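N-acetylgalactosaminyltransferase 7 (Homo sapiens, PDB 6IWR) belongs to the polypeptide GalNAc-transferase family, pairing a GT-A type glycosyltransferase domain with a ricin-type beta-trefoil lectin domain. Local coordinates at residues N116-N130 against D271-Q283. Residues are numbered along the deposited sequence; the frame is centred on the assembly and turned at random.
Sequences NMVASDMISLDRSVN and DVINGNTYEIIPQ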
loop_
_atom_site.group_PDB
_atom_site.type_symbol
_atom_site.label_atom_id
_atom_site.label_comp_id
_atom_site.label_asym_id
_atom_site.label_seq_id
_atom_site.Cartn_x
_atom_site.Cartn_y
_atom_site.Cartn_z
ATOM N N ASN A 116 16.624 -7.390 -4.692
ATOM C CA ASN A 116 17.147 -7.229 -6.041
ATOM C C ASN A 116 18.252 -8.255 -6.216
ATOM O O ASN A 116 19.416 -7.980 -5.934
ATOM C CB ASN A 116 17.673 -5.815 -6.215
ATOM C CG ASN A 116 18.075 -5.513 -7.619
ATOM O OD1 ASN A 116 18.082 -4.342 -8.023
ATOM N ND2 ASN A 116 18.400 -6.552 -8.393
ATOM N N MET A 117 17.906 -9.453 -6.692
ATOM C CA MET A 117 18.938 -10.478 -6.792
ATOM C C MET A 117 19.837 -10.286 -8.006
ATOM O O MET A 117 20.973 -10.781 -8.007
ATOM C CB MET A 117 18.331 -11.867 -6.824
ATOM C CG MET A 117 17.809 -12.316 -5.480
ATOM S SD MET A 117 19.059 -12.541 -4.188
ATOM C CE MET A 117 20.232 -13.569 -5.068
ATOM N N VAL A 118 19.367 -9.595 -9.054
ATOM C CA VAL A 118 20.273 -9.353 -10.168
ATOM C C VAL A 118 21.423 -8.473 -9.705
ATOM O O VAL A 118 22.592 -8.742 -10.012
ATOM C CB VAL A 118 19.533 -8.768 -11.390
ATOM C CG1 VAL A 118 18.033 -8.995 -11.291
ATOM C CG2 VAL A 118 19.868 -7.297 -11.614
ATOM N N ALA A 119 21.124 -7.457 -8.891
ATOM C CA ALA A 119 22.178 -6.649 -8.289
ATOM C C ALA A 119 23.060 -7.494 -7.374
ATOM O O ALA A 119 24.286 -7.544 -7.560
ATOM C CB ALA A 119 21.576 -5.468 -7.536
ATOM N N SER A 120 22.458 -8.197 -6.399
ATOM C CA SER A 120 23.271 -9.003 -5.488
ATOM C C SER A 120 24.178 -9.966 -6.246
ATOM O O SER A 120 25.337 -10.182 -5.855
ATOM C CB SER A 120 22.406 -9.799 -4.516
ATOM O OG SER A 120 23.217 -10.789 -3.910
ATOM N N ASP A 121 23.666 -10.565 -7.325
ATOM C CA ASP A 121 24.441 -11.569 -8.042
ATOM C C ASP A 121 25.689 -10.998 -8.712
ATOM O O ASP A 121 26.587 -11.771 -9.047
ATOM C CB ASP A 121 23.572 -12.275 -9.090
ATOM C CG ASP A 121 22.660 -13.315 -8.484
ATOM O OD1 ASP A 121 22.671 -13.464 -7.239
ATOM O OD2 ASP A 121 21.932 -13.985 -9.256
ATOM N N MET A 122 25.790 -9.683 -8.930
ATOM C CA MET A 122 27.008 -9.143 -9.530
ATOM C C MET A 122 27.984 -8.564 -8.514
ATOM O O MET A 122 29.090 -8.163 -8.901
ATOM C CB MET A 122 26.689 -8.088 -10.597
ATOM C CG MET A 122 25.353 -7.438 -10.538
ATOM S SD MET A 122 25.176 -6.333 -11.961
ATOM C CE MET A 122 24.256 -7.355 -13.103
ATOM N N ILE A 123 27.605 -8.523 -7.225
ATOM C CA ILE A 123 28.486 -8.111 -6.142
ATOM C C ILE A 123 29.214 -9.350 -5.642
ATOM O O ILE A 123 28.619 -10.422 -5.516
ATOM C CB ILE A 123 27.683 -7.420 -5.022
ATOM C CG1 ILE A 123 26.825 -6.278 -5.611
ATOM C CG2 ILE A 123 28.603 -6.946 -3.883
ATOM C CD1 ILE A 123 25.924 -5.534 -4.608
ATOM N N SER A 124 30.513 -9.232 -5.413
ATOM C CA SER A 124 31.293 -10.375 -4.943
ATOM C C SER A 124 30.735 -10.936 -3.634
ATOM O O SER A 124 30.223 -10.199 -2.788
ATOM C CB SER A 124 32.766 -9.979 -4.741
ATOM O OG SER A 124 33.488 -11.010 -4.083
ATOM N N LEU A 125 30.847 -12.254 -3.462
ATOM C CA LEU A 125 30.579 -12.825 -2.148
ATOM C C LEU A 125 31.606 -12.390 -1.106
ATOM O O LEU A 125 31.302 -12.437 0.094
ATOM C CB LEU A 125 30.547 -14.343 -2.222
ATOM C CG LEU A 125 29.520 -14.899 -3.202
ATOM C CD1 LEU A 125 29.692 -16.415 -3.321
ATOM C CD2 LEU A 125 28.126 -14.514 -2.766
ATOM N N ASP A 126 32.797 -11.950 -1.538
ATOM C CA ASP A 126 33.888 -11.550 -0.653
ATOM C C ASP A 126 34.113 -10.040 -0.655
ATOM O O ASP A 126 35.203 -9.558 -0.352
ATOM C CB ASP A 126 35.173 -12.274 -1.051
ATOM C CG ASP A 126 35.031 -13.779 -0.979
ATOM O OD1 ASP A 126 34.602 -14.303 0.080
ATOM O OD2 ASP A 126 35.329 -14.444 -1.998
ATOM N N ARG A 127 33.088 -9.280 -0.987
ATOM C CA ARG A 127 33.259 -7.850 -1.132
ATOM C C ARG A 127 33.680 -7.222 0.182
ATOM O O ARG A 127 33.372 -7.729 1.262
ATOM C CB ARG A 127 31.967 -7.201 -1.618
ATOM C CG ARG A 127 30.867 -7.135 -0.559
ATOM C CD ARG A 127 29.949 -6.069 -0.968
ATOM N NE ARG A 127 28.811 -5.898 -0.092
ATOM C CZ ARG A 127 27.811 -5.061 -0.366
ATOM N NH1 ARG A 127 26.793 -4.937 0.474
ATOM N NH2 ARG A 127 27.832 -4.358 -1.491
ATOM N N SER A 128 34.391 -6.106 0.075
ATOM C CA SER A 128 34.693 -5.271 1.223
ATOM C C SER A 128 33.450 -4.458 1.550
ATOM O O SER A 128 32.501 -4.457 0.764
ATOM C CB SER A 128 35.878 -4.370 0.918
ATOM O OG SER A 128 35.629 -3.630 -0.267
ATOM N N VAL A 129 33.441 -3.753 2.680
ATOM C CA VAL A 129 32.240 -3.060 3.128
ATOM C C VAL A 129 32.644 -1.764 3.820
ATOM O O VAL A 129 33.780 -1.605 4.261
ATOM C CB VAL A 129 31.406 -4.002 4.034
ATOM C CG1 VAL A 129 30.967 -3.295 5.273
ATOM C CG2 VAL A 129 30.223 -4.549 3.258
ATOM N N ASN A 130 31.716 -0.814 3.875
ATOM C CA ASN A 130 31.971 0.405 4.621
ATOM C C ASN A 130 32.014 0.105 6.124
ATOM O O ASN A 130 31.457 -0.881 6.608
ATOM C CB ASN A 130 30.911 1.460 4.294
ATOM C CG ASN A 130 29.482 0.987 4.591
ATOM O OD1 ASN A 130 28.533 1.497 4.038
ATOM N ND2 ASN A 130 29.334 -0.002 5.467
ATOM N N ASP A 271 22.620 -2.945 11.351
ATOM C CA ASP A 271 22.648 -1.916 10.316
ATOM C C ASP A 271 21.837 -2.364 9.101
ATOM O O ASP A 271 21.624 -3.558 8.892
ATOM C CB ASP A 271 24.092 -1.609 9.872
ATOM C CG ASP A 271 24.910 -0.878 10.940
ATOM O OD1 ASP A 271 24.312 -0.120 11.743
ATOM O OD2 ASP A 271 26.153 -1.070 10.976
ATOM N N VAL A 272 21.438 -1.393 8.269
ATOM C CA VAL A 272 20.532 -1.633 7.145
ATOM C C VAL A 272 21.324 -1.785 5.851
ATOM O O VAL A 272 21.977 -0.836 5.387
ATOM C CB VAL A 272 19.507 -0.500 6.984
ATOM C CG1 VAL A 272 18.640 -0.772 5.763
ATOM C CG2 VAL A 272 18.685 -0.318 8.229
ATOM N N ILE A 273 21.204 -2.955 5.239
ATOM C CA ILE A 273 21.713 -3.200 3.895
ATOM C C ILE A 273 20.561 -2.953 2.936
ATOM O O ILE A 273 19.514 -3.601 3.026
ATOM C CB ILE A 273 22.239 -4.640 3.738
ATOM C CG1 ILE A 273 23.284 -5.006 4.780
ATOM C CG2 ILE A 273 22.810 -4.843 2.360
ATOM C CD1 ILE A 273 23.828 -6.412 4.540
ATOM N N ASN A 274 20.761 -2.051 1.989
ATOM C CA ASN A 274 19.687 -1.710 1.069
ATOM C C ASN A 274 19.420 -2.849 0.095
ATOM O O ASN A 274 20.298 -3.217 -0.694
ATOM C CB ASN A 274 20.044 -0.443 0.318
ATOM C CG ASN A 274 18.907 0.055 -0.489
ATOM O OD1 ASN A 274 18.393 -0.648 -1.352
ATOM N ND2 ASN A 274 18.481 1.269 -0.212
ATOM N N GLY A 275 18.200 -3.394 0.131
ATOM C CA GLY A 275 17.848 -4.562 -0.674
ATOM C C GLY A 275 17.868 -4.326 -2.175
ATOM O O GLY A 275 17.771 -5.278 -2.963
ATOM N N ASN A 276 17.978 -3.079 -2.589
ATOM C CA ASN A 276 18.048 -2.771 -3.999
ATOM C C ASN A 276 19.467 -2.459 -4.462
ATOM O O ASN A 276 19.944 -3.059 -5.424
ATOM C CB ASN A 276 17.096 -1.610 -4.262
ATOM C CG ASN A 276 17.087 -1.200 -5.683
ATOM O OD1 ASN A 276 17.112 -2.045 -6.591
ATOM N ND2 ASN A 276 17.091 0.104 -5.911
ATOM N N THR A 277 20.177 -1.567 -3.767
ATOM C CA THR A 277 21.486 -1.097 -4.193
ATOM C C THR A 277 22.640 -1.565 -3.312
ATOM O O THR A 277 23.803 -1.434 -3.716
ATOM C CB THR A 277 21.475 0.433 -4.244
ATOM O OG1 THR A 277 20.882 0.943 -3.032
ATOM C CG2 THR A 277 20.659 0.894 -5.462
ATOM N N TYR A 278 22.352 -2.067 -2.114
ATOM C CA TYR A 278 23.247 -2.816 -1.252
ATOM C C TYR A 278 24.262 -1.962 -0.522
ATOM O O TYR A 278 25.202 -2.522 0.041
ATOM C CB TYR A 278 23.955 -3.926 -2.027
ATOM C CG TYR A 278 22.967 -4.995 -2.348
ATOM C CD1 TYR A 278 22.165 -4.895 -3.472
ATOM C CD2 TYR A 278 22.766 -6.065 -1.487
ATOM C CE1 TYR A 278 21.238 -5.853 -3.770
ATOM C CE2 TYR A 278 21.829 -7.028 -1.777
ATOM C CZ TYR A 278 21.069 -6.899 -2.924
ATOM O OH TYR A 278 20.134 -7.837 -3.216
ATOM N N GLU A 279 24.098 -0.644 -0.502
ATOM C CA GLU A 279 24.918 0.176 0.378
ATOM C C GLU A 279 24.396 0.032 1.797
ATOM O O GLU A 279 23.228 -0.292 2.011
ATOM C CB GLU A 279 24.907 1.645 -0.062
ATOM C CG GLU A 279 23.740 2.469 0.453
ATOM C CD GLU A 279 22.469 2.286 -0.373
ATOM O OE1 GLU A 279 22.372 1.265 -1.097
ATOM O OE2 GLU A 279 21.566 3.160 -0.308
ATOM N N ILE A 280 25.269 0.254 2.774
ATOM C CA ILE A 280 24.966 -0.077 4.164
ATOM C C ILE A 280 24.862 1.197 4.992
ATOM O O ILE A 280 25.825 1.967 5.101
ATOM C CB ILE A 280 25.994 -1.053 4.755
ATOM C CG1 ILE A 280 26.057 -2.314 3.894
ATOM C CG2 ILE A 280 25.609 -1.406 6.183
ATOM C CD1 ILE A 280 27.012 -3.346 4.426
ATOM N N ILE A 281 23.687 1.396 5.583
ATOM C CA ILE A 281 23.272 2.582 6.330
ATOM C C ILE A 281 22.935 2.154 7.756
ATOM O O ILE A 281 22.352 1.071 7.953
ATOM C CB ILE A 281 22.042 3.232 5.676
ATOM C CG1 ILE A 281 22.169 3.288 4.144
ATOM C CG2 ILE A 281 21.732 4.540 6.296
ATOM C CD1 ILE A 281 21.353 2.128 3.425
ATOM N N PRO A 282 23.274 2.940 8.776
ATOM C CA PRO A 282 22.791 2.641 10.137
ATOM C C PRO A 282 21.319 2.999 10.304
ATOM O O PRO A 282 20.766 3.812 9.557
ATOM C CB PRO A 282 23.673 3.507 11.039
ATOM C CG PRO A 282 24.319 4.493 10.141
ATOM C CD PRO A 282 24.297 3.991 8.737
ATOM N N GLN A 283 20.675 2.380 11.296
ATOM C CA GLN A 283 19.273 2.697 11.572
ATOM C C GLN A 283 19.097 4.105 12.155
ATOM O O GLN A 283 19.962 4.637 12.856
ATOM C CB GLN A 283 18.662 1.682 12.531
ATOM C CG GLN A 283 18.433 0.326 11.940
ATOM C CD GLN A 283 17.548 -0.532 12.837
ATOM O OE1 GLN A 283 17.985 -1.534 13.441
ATOM N NE2 GLN A 283 16.293 -0.129 12.937
#
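Y278 is the bump here: its ring pushes out from the hairpin tip into a hollow lined by N116, A119, S120 and I123. CG lies anti to its own carbonyl carbon (chi1 -71°), which carries the ring across to the helix 117-122. The ring is held between S120 CA over one face and N274 O, offset toward the rim, over the other. A119 CB lies 3.8 Å from Y278 CE1 on an oblique approach, and I123 CD1 closes the near end at 3.6 Å from Y278 CB. At the far end Y278 OH donates to N116 O (2.8 Å), coming in from well above the carbonyl plane; the same oxygen also takes S120 N in the first turn of the helix, so the phenol docks on the helix start. N116 N reaches G275 O at 3.0 Å, tying the N-cap residue directly to the turn.

At the CB end of Y278, R127, its chain extended from CG to NE, gives NH1 to Y278 O (2.9 Å), in the carbonyl plane. Its NE forms a salt bridge with E245, so the arginine links the turn to strand 244-246. Farther along, I280 CD1 butts against V129 CG2 at 3.6 Å, while the N130 side chain slants across I280 near its CB.

The segment 116-130 thus wraps one side of the beta hairpin of strands 264-274 and 280-281, which belongs to the mixed sheet of the GT-A-type domain; its turn reaches the helix.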